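Local coordinates for DNA mismatch repair protein PMS1 (Saccharomyces cerevisiae, PDB 3H4L) that binds ATP through a GHKL-type N-terminal ATPase domain and probably uses ATP binding and hydrolysis to drive steps of DNA mismatch repair in yeast, at residues A42-I47 with A187-V192; L54-C59 with T146-Q151; I108-V113 with L152-P157; L236-F241 with Y260-K265; V287-V292 with N319-M324. All coordinates share one frame; numbering follows the deposited sequence.

Contact 1 of 5, residues A42-I47 with A187-V192; sequences ANQIEI and AIKFSV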
# COMPACT_ATOMS: atom_id res chain seq x y z
N ALA B 42 -16.10 10.70 -13.90
CA ALA B 42 -16.05 9.45 -13.17
C ALA B 42 -16.31 9.80 -11.71
O ALA B 42 -15.99 10.90 -11.28
CB ALA B 42 -14.68 8.81 -13.32
N ASN B 43 -16.91 8.88 -10.97
CA ASN B 43 -17.14 9.11 -9.55
C ASN B 43 -16.35 8.04 -8.81
O ASN B 43 -16.30 8.01 -7.58
CB ASN B 43 -18.63 9.03 -9.18
CG ASN B 43 -19.28 7.74 -9.63
OD1 ASN B 43 -18.74 6.64 -9.44
ND2 ASN B 43 -20.46 7.86 -10.24
N GLN B 44 -15.72 7.15 -9.58
CA GLN B 44 -14.89 6.11 -9.00
C GLN B 44 -13.55 6.00 -9.73
O GLN B 44 -13.50 5.77 -10.94
CB GLN B 44 -15.61 4.76 -9.02
CG GLN B 44 -15.12 3.85 -7.90
CD GLN B 44 -15.76 2.47 -7.91
OE1 GLN B 44 -16.98 2.33 -8.06
NE2 GLN B 44 -14.93 1.44 -7.73
N ILE B 45 -12.46 6.18 -8.99
CA ILE B 45 -11.14 6.10 -9.60
C ILE B 45 -10.22 5.16 -8.86
O ILE B 45 -9.97 5.31 -7.67
CB ILE B 45 -10.50 7.48 -9.69
CG1 ILE B 45 -11.36 8.37 -10.59
CG2 ILE B 45 -9.09 7.35 -10.25
CD1 ILE B 45 -10.90 9.80 -10.66
N GLU B 46 -9.72 4.18 -9.58
CA GLU B 46 -8.85 3.17 -9.02
C GLU B 46 -7.52 3.24 -9.73
O GLU B 46 -7.46 3.29 -10.96
CB GLU B 46 -9.49 1.80 -9.20
CG GLU B 46 -8.76 0.66 -8.53
CD GLU B 46 -9.38 -0.67 -8.87
OE1 GLU B 46 -10.63 -0.78 -8.73
OE2 GLU B 46 -8.64 -1.59 -9.28
N ILE B 47 -6.45 3.22 -8.93
CA ILE B 47 -5.09 3.30 -9.44
C ILE B 47 -4.29 2.13 -8.91
O ILE B 47 -4.20 1.91 -7.70
CB ILE B 47 -4.44 4.61 -8.96
CG1 ILE B 47 -5.30 5.80 -9.40
CG2 ILE B 47 -3.04 4.74 -9.51
CD1 ILE B 47 -4.81 7.12 -8.89
N ALA B 187 -17.12 13.87 -4.15
CA ALA B 187 -18.03 13.12 -5.00
C ALA B 187 -17.32 11.98 -5.73
O ALA B 187 -17.92 11.29 -6.56
CB ALA B 187 -18.66 14.07 -6.02
N ILE B 188 -16.05 11.76 -5.40
CA ILE B 188 -15.27 10.72 -6.05
C ILE B 188 -14.62 9.73 -5.09
O ILE B 188 -14.08 10.12 -4.06
CB ILE B 188 -14.14 11.35 -6.92
CG1 ILE B 188 -14.75 12.24 -8.00
CG2 ILE B 188 -13.29 10.26 -7.56
CD1 ILE B 188 -13.73 12.90 -8.90
N LYS B 189 -14.68 8.45 -5.43
CA LYS B 189 -14.06 7.42 -4.60
C LYS B 189 -12.71 7.02 -5.19
O LYS B 189 -12.63 6.54 -6.32
CB LYS B 189 -14.92 6.16 -4.51
CG LYS B 189 -14.15 5.00 -3.88
CD LYS B 189 -14.89 3.67 -3.90
CE LYS B 189 -14.05 2.61 -3.19
NZ LYS B 189 -14.76 1.30 -3.00
N PHE B 190 -11.65 7.22 -4.42
CA PHE B 190 -10.31 6.86 -4.87
C PHE B 190 -9.83 5.61 -4.15
O PHE B 190 -10.14 5.40 -2.97
CB PHE B 190 -9.32 7.99 -4.59
CG PHE B 190 -9.38 9.12 -5.57
CD1 PHE B 190 -10.18 10.23 -5.31
CD2 PHE B 190 -8.63 9.08 -6.74
CE1 PHE B 190 -10.23 11.29 -6.22
CE2 PHE B 190 -8.67 10.14 -7.64
CZ PHE B 190 -9.47 11.24 -7.38
N SER B 191 -9.07 4.79 -4.87
CA SER B 191 -8.50 3.56 -4.33
C SER B 191 -7.11 3.42 -4.94
O SER B 191 -6.94 3.60 -6.14
CB SER B 191 -9.33 2.35 -4.71
OG SER B 191 -10.64 2.47 -4.19
N VAL B 192 -6.13 3.12 -4.12
CA VAL B 192 -4.78 2.98 -4.64
C VAL B 192 -4.10 1.78 -4.04
O VAL B 192 -3.99 1.65 -2.81
CB VAL B 192 -3.93 4.22 -4.35
CG1 VAL B 192 -2.53 4.04 -4.92
CG2 VAL B 192 -4.61 5.47 -4.94
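Strands 44-47 and 189-192 run parallel, 10° apart, inside the large mixed sheet of the GHKL ATPase fold shared with gyrase B and Hsp90. Backbone bonds come first. Lys-189 N gives to Asn-43 O at 2.7 Å, and Lys-189 O receives the N-H of Ile-45 in a nearly straight bond (175°) that arrives almost along the C=O axis. Ser-191 repeats the pattern two residues on, its N bonded to Ile-45 O and its O taking Ile-47 N at 2.9 Å, so Ile-45 is bonded through both its backbone N and its backbone O. On the apolar face, Ile-45 lies alongside Phe-190, pointing the same way; its CD1 is 3.8 Å from Phe-190 CE2 and also meets Ile-188 CG2 at 3.9 Å. Helices 26-39 and 167-184 pack on this face, through Ile-38 and Tyr-181 among others. An alanine at Ile-45 would lose CG1, CG2 and CD1, and would probably loosen the packing of Phe-190 and Ile-188. On the polar face, Gln-44 and Lys-189 both hold CG anti to the backbone N and run abreast, their aliphatic parts meeting where Gln-44 CG lies 4.0 Å from Lys-189 CD.

Contact 2 of 5, residues L54-C59 with T146-Q151; sequences LESIEC and TVLVSQ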
# COMPACT_ATOMS: atom_id res chain seq x y z
N LEU B 54 7.61 1.38 -11.24
CA LEU B 54 8.71 0.89 -12.06
C LEU B 54 8.21 -0.01 -13.17
O LEU B 54 8.69 0.06 -14.30
CB LEU B 54 9.71 0.12 -11.20
CG LEU B 54 10.36 0.97 -10.11
CD1 LEU B 54 11.04 0.08 -9.09
CD2 LEU B 54 11.33 1.94 -10.76
N GLU B 55 7.23 -0.85 -12.85
CA GLU B 55 6.65 -1.78 -13.82
C GLU B 55 5.50 -1.13 -14.58
O GLU B 55 5.45 -1.17 -15.81
CB GLU B 55 6.16 -3.04 -13.09
CG GLU B 55 5.45 -4.07 -13.95
CD GLU B 55 6.36 -4.71 -14.99
OE1 GLU B 55 7.59 -4.46 -14.96
OE2 GLU B 55 5.84 -5.47 -15.84
N SER B 56 4.58 -0.52 -13.85
CA SER B 56 3.45 0.11 -14.52
C SER B 56 2.48 0.83 -13.59
O SER B 56 2.53 0.70 -12.37
CB SER B 56 2.66 -0.95 -15.29
OG SER B 56 2.25 -1.98 -14.41
N ILE B 57 1.60 1.61 -14.20
CA ILE B 57 0.58 2.32 -13.46
C ILE B 57 -0.69 2.18 -14.24
O ILE B 57 -0.69 2.38 -15.45
CB ILE B 57 0.89 3.81 -13.25
CG1 ILE B 57 -0.38 4.48 -12.72
CG2 ILE B 57 1.40 4.43 -14.52
CD1 ILE B 57 -0.22 5.92 -12.40
N GLU B 58 -1.77 1.87 -13.55
CA GLU B 58 -3.05 1.71 -14.21
C GLU B 58 -4.12 2.61 -13.59
O GLU B 58 -4.27 2.68 -12.37
CB GLU B 58 -3.48 0.24 -14.15
CG GLU B 58 -4.92 -0.02 -14.60
CD GLU B 58 -5.33 -1.49 -14.56
OE1 GLU B 58 -6.55 -1.76 -14.49
OE2 GLU B 58 -4.45 -2.37 -14.61
N CYS B 59 -4.85 3.31 -14.43
CA CYS B 59 -5.90 4.18 -13.92
C CYS B 59 -7.25 3.73 -14.47
O CYS B 59 -7.46 3.72 -15.69
CB CYS B 59 -5.61 5.63 -14.30
SG CYS B 59 -6.73 6.79 -13.53
N THR B 146 -9.90 2.37 -18.82
CA THR B 146 -8.74 1.89 -18.09
C THR B 146 -7.50 2.25 -18.91
O THR B 146 -7.34 1.79 -20.05
CB THR B 146 -8.76 0.36 -17.90
OG1 THR B 146 -9.88 -0.03 -17.11
CG2 THR B 146 -7.50 -0.10 -17.19
N VAL B 147 -6.63 3.09 -18.36
CA VAL B 147 -5.41 3.46 -19.06
C VAL B 147 -4.22 2.81 -18.34
O VAL B 147 -4.06 2.93 -17.11
CB VAL B 147 -5.22 5.00 -19.11
CG1 VAL B 147 -4.02 5.36 -20.00
CG2 VAL B 147 -6.47 5.66 -19.64
N LEU B 148 -3.39 2.11 -19.10
CA LEU B 148 -2.24 1.45 -18.52
C LEU B 148 -0.94 1.97 -19.12
O LEU B 148 -0.71 1.85 -20.33
CB LEU B 148 -2.33 -0.06 -18.76
CG LEU B 148 -1.18 -0.86 -18.17
CD1 LEU B 148 -1.29 -0.84 -16.65
CD2 LEU B 148 -1.20 -2.31 -18.69
N VAL B 149 -0.10 2.56 -18.28
CA VAL B 149 1.20 3.08 -18.71
C VAL B 149 2.23 2.11 -18.14
O VAL B 149 2.33 1.96 -16.92
CB VAL B 149 1.48 4.49 -18.13
CG1 VAL B 149 2.95 4.87 -18.36
CG2 VAL B 149 0.54 5.51 -18.77
N SER B 150 2.98 1.43 -19.00
CA SER B 150 3.97 0.48 -18.51
C SER B 150 5.33 0.76 -19.11
O SER B 150 5.42 1.41 -20.15
CB SER B 150 3.55 -0.94 -18.87
OG SER B 150 3.84 -1.21 -20.23
N GLN B 151 6.37 0.26 -18.46
CA GLN B 151 7.74 0.45 -18.93
C GLN B 151 8.02 1.94 -19.15
O GLN B 151 8.52 2.36 -20.21
CB GLN B 151 7.94 -0.34 -20.23
CG GLN B 151 8.11 -1.84 -20.00
CD GLN B 151 8.15 -2.65 -21.29
OE1 GLN B 151 8.38 -2.10 -22.38
NE2 GLN B 151 7.95 -3.96 -21.18
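A classic beta bulge marks the start of this pairing: Glu-55 and Ser-56 both sit opposite Lys-50 of strand 44-50, while toward segment 146-151 the regular antiparallel pattern carries on. Beside the bulge, Gln-151 takes a left-handed backbone conformation and still sends its N-H to Glu-55 O at 3.1 Å, from above the carbonyl plane. Beyond it, Ile-57 with Val-149 and Cys-59 with Val-147 are hydrogen-bonded pairs, two bonds each; Ile-57 N to Val-149 O measures 2.8 Å. On the buried face Ile-57 lies beside Val-149, its CG2 in the crowded position between backbone N and carbonyl carbon and 3.6 Å from Val-149 CB. On the other face Glu-58, extended with CG anti to the backbone N, crosses Thr-146 and Leu-148 obliquely. Leu-148 CD1 comes to 3.5 Å from Glu-58 CB, and Thr-146 CG2 lies 3.7 Å from Glu-58 CG, while Thr-146 OG1 bonds to Ser-60 OG. An alanine at Glu-58 would remove the chain beyond CB, and Thr-146 CG2 would probably lose its cover from strand 56-59. Helix 26-39 lies under Ile-57, Cys-59 and Val-147 through Val-30 and Leu-33; the Val-147 side chain lies about 4 Å from the bound nucleotide analogue, and strands 44-50 and 110-116 flank the pair.

Contact 3 of 5, residues I108-V113 with L152-P157; sequences IAKLSV and LFHNLP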
# COMPACT_ATOMS: atom_id res chain seq x y z
N ILE B 108 7.25 8.08 -24.79
CA ILE B 108 8.19 7.58 -23.79
C ILE B 108 7.72 6.45 -22.88
O ILE B 108 8.28 6.26 -21.80
CB ILE B 108 8.76 8.74 -22.94
CG1 ILE B 108 7.65 9.63 -22.38
CG2 ILE B 108 9.73 9.55 -23.77
CD1 ILE B 108 6.78 8.94 -21.35
N ALA B 109 6.71 5.70 -23.32
CA ALA B 109 6.18 4.56 -22.56
C ALA B 109 5.33 3.70 -23.49
O ALA B 109 5.24 4.00 -24.67
CB ALA B 109 5.34 5.05 -21.39
N LYS B 110 4.74 2.63 -22.97
CA LYS B 110 3.87 1.76 -23.77
C LYS B 110 2.47 2.10 -23.30
O LYS B 110 2.16 1.91 -22.12
CB LYS B 110 4.13 0.27 -23.46
CG LYS B 110 5.58 -0.16 -23.46
CD LYS B 110 6.18 -0.27 -24.86
CE LYS B 110 7.65 -0.73 -24.79
NZ LYS B 110 8.23 -1.13 -26.11
N LEU B 111 1.62 2.59 -24.20
CA LEU B 111 0.26 2.96 -23.80
C LEU B 111 -0.82 1.98 -24.25
O LEU B 111 -0.89 1.63 -25.41
CB LEU B 111 -0.10 4.36 -24.33
CG LEU B 111 -1.46 4.92 -23.89
CD1 LEU B 111 -1.45 5.18 -22.38
CD2 LEU B 111 -1.78 6.21 -24.66
N SER B 112 -1.67 1.56 -23.31
CA SER B 112 -2.78 0.66 -23.62
C SER B 112 -4.05 1.25 -23.03
O SER B 112 -4.02 1.89 -21.98
CB SER B 112 -2.56 -0.72 -23.00
OG SER B 112 -1.46 -1.36 -23.60
N VAL B 113 -5.17 1.00 -23.70
CA VAL B 113 -6.45 1.51 -23.24
C VAL B 113 -7.57 0.48 -23.42
O VAL B 113 -7.60 -0.24 -24.42
CB VAL B 113 -6.85 2.79 -24.01
CG1 VAL B 113 -8.23 3.27 -23.58
CG2 VAL B 113 -5.81 3.88 -23.78
N LEU B 152 7.70 2.73 -18.14
CA LEU B 152 7.89 4.16 -18.22
C LEU B 152 9.36 4.55 -18.44
O LEU B 152 10.26 4.03 -17.78
CB LEU B 152 7.33 4.83 -16.96
CG LEU B 152 7.32 6.36 -16.91
CD1 LEU B 152 6.47 6.94 -18.04
CD2 LEU B 152 6.78 6.78 -15.56
N PHE B 153 9.58 5.45 -19.38
CA PHE B 153 10.91 5.95 -19.73
C PHE B 153 11.83 4.83 -20.23
O PHE B 153 13.06 4.93 -20.13
CB PHE B 153 11.55 6.68 -18.53
CG PHE B 153 10.69 7.80 -17.96
CD1 PHE B 153 10.01 8.68 -18.80
CD2 PHE B 153 10.54 7.96 -16.59
CE1 PHE B 153 9.20 9.70 -18.29
CE2 PHE B 153 9.73 8.98 -16.07
CZ PHE B 153 9.06 9.85 -16.92
N HIS B 154 11.23 3.79 -20.79
CA HIS B 154 11.99 2.67 -21.30
C HIS B 154 12.97 3.08 -22.41
O HIS B 154 13.90 2.34 -22.72
CB HIS B 154 11.04 1.59 -21.83
CG HIS B 154 10.48 1.89 -23.18
ND1 HIS B 154 11.04 1.41 -24.34
CD2 HIS B 154 9.44 2.66 -23.56
CE1 HIS B 154 10.37 1.88 -25.37
NE2 HIS B 154 9.39 2.64 -24.93
N ASN B 155 12.75 4.24 -23.01
CA ASN B 155 13.63 4.71 -24.08
C ASN B 155 14.30 6.04 -23.72
O ASN B 155 14.54 6.88 -24.58
CB ASN B 155 12.86 4.83 -25.40
CG ASN B 155 11.59 5.65 -25.27
OD1 ASN B 155 11.14 5.93 -24.16
ND2 ASN B 155 11.01 6.02 -26.40
N LEU B 156 14.57 6.21 -22.43
CA LEU B 156 15.26 7.38 -21.90
C LEU B 156 16.09 6.76 -20.79
O LEU B 156 15.87 7.03 -19.61
CB LEU B 156 14.27 8.39 -21.29
CG LEU B 156 13.38 9.16 -22.25
CD1 LEU B 156 12.48 10.11 -21.48
CD2 LEU B 156 14.26 9.93 -23.21
N PRO B 157 17.05 5.91 -21.17
CA PRO B 157 17.96 5.18 -20.29
C PRO B 157 18.38 5.97 -19.06
O PRO B 157 18.28 5.47 -17.94
CB PRO B 157 19.15 4.87 -21.19
CG PRO B 157 18.52 4.72 -22.52
CD PRO B 157 17.57 5.89 -22.55
O HOH W 1 7.72 4.42 -26.29
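Ile-108 is the bump here, and the loop 152-157 wraps a hollow around it. Its CG1 sits in the crowded position between backbone N and carbonyl carbon (chi1 51°), which leaves CG2 beside the backbone N. CD1 rests against the joint surface of Leu-152, whose CD1 is 3.9 Å away, and Phe-153, whose ring has Leu-152 CG over one face; CG2 presses on Leu-156 CD1 at 3.6 Å. The type I turn from Phe-153 to Leu-156 curves this wall, and Phe-153 N ties it down by bonding to Ile-108 O at 2.9 Å. The His-154 ring is a flat wedge between Lys-110 and Asn-155: Lys-110, bent at chi2, sets CE over the centre of one face, 3.8 Å from the ring centroid in a CH-pi contact, and Asn-155 OD1 lies over the opposite face, off toward the rim. At the ring's edge a water links His-154 NE2 to Ala-109 O. Asn-155 ND2 bonds to Gly-107 O, at the end of helix 101-107. Helix 11-22 meets Ile-108 and Leu-156, strand 144-150 lies beside Ala-109 and Lys-110, and Leu-156 is the N-cap of helix 157-164.

Contact 4 of 5, residues L236-F241 with Y260-K265; sequences LDLNPF and YKIRVK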
# COMPACT_ATOMS: atom_id res chain seq x y z
N LEU B 236 -14.30 36.49 1.25
CA LEU B 236 -13.58 37.70 0.88
C LEU B 236 -14.40 38.50 -0.13
O LEU B 236 -14.47 38.13 -1.30
CB LEU B 236 -12.23 37.34 0.26
CG LEU B 236 -11.42 36.27 0.98
CD1 LEU B 236 -10.19 35.91 0.16
CD2 LEU B 236 -11.04 36.77 2.37
N ASP B 237 -15.02 39.58 0.31
CA ASP B 237 -15.81 40.41 -0.60
C ASP B 237 -14.82 41.25 -1.40
O ASP B 237 -14.14 42.12 -0.84
CB ASP B 237 -16.75 41.31 0.18
CG ASP B 237 -17.70 42.07 -0.72
OD1 ASP B 237 -17.22 42.82 -1.60
OD2 ASP B 237 -18.93 41.91 -0.56
N LEU B 238 -14.73 41.00 -2.70
CA LEU B 238 -13.79 41.73 -3.53
C LEU B 238 -14.45 42.64 -4.58
O LEU B 238 -13.76 43.20 -5.43
CB LEU B 238 -12.87 40.72 -4.23
CG LEU B 238 -11.43 41.14 -4.49
CD1 LEU B 238 -10.68 41.26 -3.17
CD2 LEU B 238 -10.76 40.10 -5.35
N ASN B 239 -15.77 42.79 -4.50
CA ASN B 239 -16.52 43.62 -5.45
C ASN B 239 -15.98 45.03 -5.68
O ASN B 239 -15.95 45.51 -6.82
CB ASN B 239 -17.99 43.70 -5.00
CG ASN B 239 -18.70 42.36 -5.12
OD1 ASN B 239 -18.87 41.83 -6.21
ND2 ASN B 239 -19.12 41.81 -3.98
N PRO B 240 -15.57 45.74 -4.61
CA PRO B 240 -15.04 47.09 -4.82
C PRO B 240 -13.60 47.09 -5.31
O PRO B 240 -12.94 48.14 -5.33
CB PRO B 240 -15.18 47.71 -3.44
CG PRO B 240 -14.89 46.55 -2.54
CD PRO B 240 -15.71 45.45 -3.17
N PHE B 241 -13.09 45.93 -5.71
CA PHE B 241 -11.72 45.83 -6.19
C PHE B 241 -11.55 45.40 -7.65
O PHE B 241 -10.43 45.26 -8.12
CB PHE B 241 -10.91 44.87 -5.30
CG PHE B 241 -10.66 45.39 -3.91
CD1 PHE B 241 -11.70 45.56 -3.02
CD2 PHE B 241 -9.36 45.69 -3.50
CE1 PHE B 241 -11.47 46.01 -1.72
CE2 PHE B 241 -9.12 46.14 -2.21
CZ PHE B 241 -10.17 46.30 -1.32
N TYR B 260 -18.32 39.51 -7.15
CA TYR B 260 -16.95 39.08 -6.87
C TYR B 260 -16.68 38.75 -5.41
O TYR B 260 -15.96 39.48 -4.72
CB TYR B 260 -15.96 40.15 -7.35
CG TYR B 260 -14.54 39.65 -7.51
CD1 TYR B 260 -13.55 40.46 -8.04
CD2 TYR B 260 -14.20 38.35 -7.14
CE1 TYR B 260 -12.25 40.00 -8.21
CE2 TYR B 260 -12.90 37.87 -7.29
CZ TYR B 260 -11.93 38.70 -7.83
OH TYR B 260 -10.64 38.23 -7.98
N LYS B 261 -17.26 37.64 -4.95
CA LYS B 261 -17.06 37.17 -3.58
C LYS B 261 -16.31 35.84 -3.61
O LYS B 261 -16.64 34.95 -4.40
CB LYS B 261 -18.41 36.99 -2.87
CG LYS B 261 -19.08 38.27 -2.37
CD LYS B 261 -20.20 37.96 -1.37
CE LYS B 261 -20.84 39.21 -0.77
NZ LYS B 261 -21.73 39.91 -1.74
N ILE B 262 -15.30 35.71 -2.77
CA ILE B 262 -14.54 34.47 -2.72
C ILE B 262 -14.82 33.72 -1.43
O ILE B 262 -14.51 34.20 -0.33
CB ILE B 262 -13.02 34.73 -2.82
CG1 ILE B 262 -12.70 35.51 -4.09
CG2 ILE B 262 -12.27 33.39 -2.83
CD1 ILE B 262 -11.24 35.92 -4.21
N ARG B 263 -15.41 32.54 -1.57
CA ARG B 263 -15.73 31.71 -0.43
C ARG B 263 -14.55 30.77 -0.18
O ARG B 263 -14.18 29.96 -1.04
CB ARG B 263 -17.00 30.91 -0.71
N VAL B 264 -13.95 30.90 1.01
CA VAL B 264 -12.81 30.06 1.39
C VAL B 264 -13.24 29.07 2.47
O VAL B 264 -13.49 29.44 3.62
CB VAL B 264 -11.64 30.93 1.92
CG1 VAL B 264 -10.56 30.05 2.53
CG2 VAL B 264 -11.08 31.76 0.78
N LYS B 265 -13.33 27.80 2.08
CA LYS B 265 -13.74 26.75 3.01
C LYS B 265 -12.70 25.64 3.09
O LYS B 265 -11.99 25.35 2.12
CB LYS B 265 -15.09 26.17 2.58
CG LYS B 265 -16.21 27.18 2.56
CD LYS B 265 -17.55 26.54 2.21
CE LYS B 265 -18.67 27.57 2.27
NZ LYS B 265 -20.02 26.97 2.12
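Asn-239 OD1 reaches across to accept the N-H of Tyr-260 at 2.6 Å, the donor standing above the amide's carbonyl plane. Next to it, Leu-238 lies alongside Tyr-260, its CB squarely over one face of the ring, 3.8 Å from the centroid. The backbone supports both: Leu-238 N bonds to Tyr-260 O at 2.8 Å, nearly along the C=O axis, and Leu-236 with Ile-262 forms an antiparallel hydrogen-bonded pair. Asp-237 OD1 accepts Asn-239 N, which makes an Asx turn, and also Asn-239 ND2, which holds the amide; both come from above the carboxylate plane. This turn ends strand 229-237, an outermost strand of the four-stranded sheet in the second, S5-like domain. Asp-237 OD2 makes a long salt bridge to Lys-261 NZ, 3.6 Å, on the partly exposed face. Further out, Tyr-260 OH bonds to His-341 O, and helix 343-362 packs on Leu-236 and Leu-238 with Thr-353, Val-346 and Ile-349, while Leu-322 touches Tyr-260 and Ile-262.

Contact 5 of 5, residues V287-V292 with N319-M324; sequences VNKRPV and NLELPM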
# COMPACT_ATOMS: atom_id res chain seq x y z
N VAL B 287 -8.76 25.75 -6.07
CA VAL B 287 -9.57 26.81 -6.64
C VAL B 287 -10.59 26.07 -7.49
O VAL B 287 -10.24 25.46 -8.51
CB VAL B 287 -8.73 27.77 -7.50
CG1 VAL B 287 -9.64 28.83 -8.13
CG2 VAL B 287 -7.68 28.43 -6.64
N ASN B 288 -11.84 26.10 -7.05
CA ASN B 288 -12.92 25.39 -7.73
C ASN B 288 -12.59 23.90 -7.85
O ASN B 288 -12.54 23.35 -8.95
CB ASN B 288 -13.20 26.00 -9.11
CG ASN B 288 -13.70 27.43 -9.03
OD1 ASN B 288 -14.39 27.81 -8.08
ND2 ASN B 288 -13.37 28.22 -10.04
N LYS B 289 -12.34 23.29 -6.70
CA LYS B 289 -12.05 21.86 -6.56
C LYS B 289 -10.94 21.23 -7.39
O LYS B 289 -11.00 20.04 -7.70
CB LYS B 289 -13.34 21.07 -6.77
CG LYS B 289 -14.52 21.58 -5.95
CD LYS B 289 -14.21 21.54 -4.46
CE LYS B 289 -15.44 21.90 -3.63
NZ LYS B 289 -15.17 21.87 -2.16
N ARG B 290 -9.92 22.00 -7.75
CA ARG B 290 -8.83 21.45 -8.53
C ARG B 290 -7.49 21.86 -7.95
O ARG B 290 -7.25 23.04 -7.70
CB ARG B 290 -8.93 21.93 -9.98
CG ARG B 290 -10.27 21.61 -10.60
CD ARG B 290 -10.41 22.20 -11.99
NE ARG B 290 -11.71 21.88 -12.58
CZ ARG B 290 -12.12 22.30 -13.77
NH1 ARG B 290 -11.32 23.08 -14.50
NH2 ARG B 290 -13.31 21.96 -14.23
N PRO B 291 -6.59 20.88 -7.70
CA PRO B 291 -5.29 21.23 -7.14
C PRO B 291 -4.66 22.28 -8.02
O PRO B 291 -4.62 22.13 -9.24
CB PRO B 291 -4.53 19.91 -7.20
CG PRO B 291 -5.59 18.92 -6.93
CD PRO B 291 -6.74 19.42 -7.80
N VAL B 292 -4.20 23.36 -7.41
CA VAL B 292 -3.57 24.44 -8.15
C VAL B 292 -2.29 24.84 -7.44
O VAL B 292 -2.20 24.70 -6.22
CB VAL B 292 -4.51 25.66 -8.26
CG1 VAL B 292 -5.74 25.31 -9.10
CG2 VAL B 292 -4.94 26.10 -6.87
N ASN B 319 -10.10 25.56 0.06
CA ASN B 319 -10.68 25.64 -1.27
C ASN B 319 -11.19 27.05 -1.50
O ASN B 319 -11.97 27.56 -0.69
CB ASN B 319 -11.84 24.66 -1.43
CG ASN B 319 -12.49 24.75 -2.81
OD1 ASN B 319 -11.88 24.41 -3.83
ND2 ASN B 319 -13.74 25.23 -2.84
N LEU B 320 -10.73 27.66 -2.58
CA LEU B 320 -11.16 29.00 -2.97
C LEU B 320 -12.21 28.79 -4.04
O LEU B 320 -11.91 28.30 -5.14
CB LEU B 320 -10.00 29.83 -3.54
CG LEU B 320 -8.75 30.06 -2.69
CD1 LEU B 320 -7.99 31.26 -3.23
CD2 LEU B 320 -9.14 30.29 -1.24
N GLU B 321 -13.44 29.15 -3.71
CA GLU B 321 -14.56 29.01 -4.61
C GLU B 321 -14.94 30.39 -5.13
O GLU B 321 -15.16 31.32 -4.35
CB GLU B 321 -15.75 28.39 -3.86
CG GLU B 321 -16.85 27.81 -4.73
CD GLU B 321 -16.40 26.59 -5.51
OE1 GLU B 321 -15.93 25.62 -4.87
OE2 GLU B 321 -16.51 26.60 -6.75
N LEU B 322 -14.98 30.54 -6.45
CA LEU B 322 -15.34 31.81 -7.07
C LEU B 322 -15.62 31.59 -8.56
O LEU B 322 -15.35 30.51 -9.10
CB LEU B 322 -14.21 32.83 -6.91
CG LEU B 322 -12.97 32.69 -7.79
CD1 LEU B 322 -12.11 33.94 -7.66
CD2 LEU B 322 -12.19 31.45 -7.42
N PRO B 323 -16.20 32.59 -9.23
CA PRO B 323 -16.49 32.44 -10.66
C PRO B 323 -15.21 32.40 -11.49
O PRO B 323 -14.32 33.22 -11.29
CB PRO B 323 -17.37 33.65 -10.97
CG PRO B 323 -16.90 34.68 -9.97
CD PRO B 323 -16.74 33.86 -8.71
N MET B 324 -15.10 31.43 -12.40
CA MET B 324 -13.91 31.30 -13.24
C MET B 324 -13.75 32.52 -14.14
O MET B 324 -12.65 32.82 -14.62
CB MET B 324 -13.98 30.06 -14.12
CG MET B 324 -12.91 30.06 -15.22
SD MET B 324 -12.98 28.65 -16.33
CE MET B 324 -11.83 27.51 -15.48
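Val-287 pairs in parallel with Leu-320, and directly after it Asn-288 and Lys-289 both adopt left-handed backbone conformations (phi 57° and 53°), so the chain turns off the strand while Asn-288 N still bonds to Leu-320 O at 2.9 Å. The side chain that secures this turn is Asn-319. With CG anti to the backbone N, it points its amide at the turn, and OD1 accepts Lys-289 N at 3.1 Å, in the carbonyl plane and on a lone pair. The other end of the same amide is held too: ND2 donates within its own plane to Glu-321 OE1 at 3.0 Å, meeting it from above the carboxylate plane, so bonds at both ends fix the flip of the group. Lys-289, bent at chi2, crosses the Asn-319 side chain at about a right angle, its CD 3.8 Å from Asn-319 OD1; its NZ stops 4.7 Å from Glu-321 OE1, where the opposite charges may still attract. On the apolar side Val-287 CG1 touches Leu-322 CD2 at 3.7 Å, and CG2 leans on Leu-320 CB. Lys-289 and Asn-319 also touch Ile-184 of helix 167-184, bringing the ATPase domain against this edge. Strand 283-287, helix 295-306 and strand 316-321, with the two strands adjacent and parallel, make a beta-alpha-beta crossover, a unit characteristic of the ribosomal S5-like fold.

From the N terminus, residues 42-47 open the longest loop, which closes only at 187-192; contacts 2 and 3 both fall within it. Those two cross: 54-59 and then 108-113 come first, and their partners 146-151 and 152-157 follow in the same order. All three reach the eight-stranded ATPase sheet, contact 3 with strand 110-116 only; contact 2 touches contact 1 through strands 44-50 and 56-61, and contact 3 through strands 144-150 and 110-116. Contacts 4 and 5 then follow in series. Contact 4 closes a short loop from 236-241 to 260-265, contact 5 a loop through helix 295-306, and adjacent strands 261-269 and 316-321 join them in the second domain's sheet.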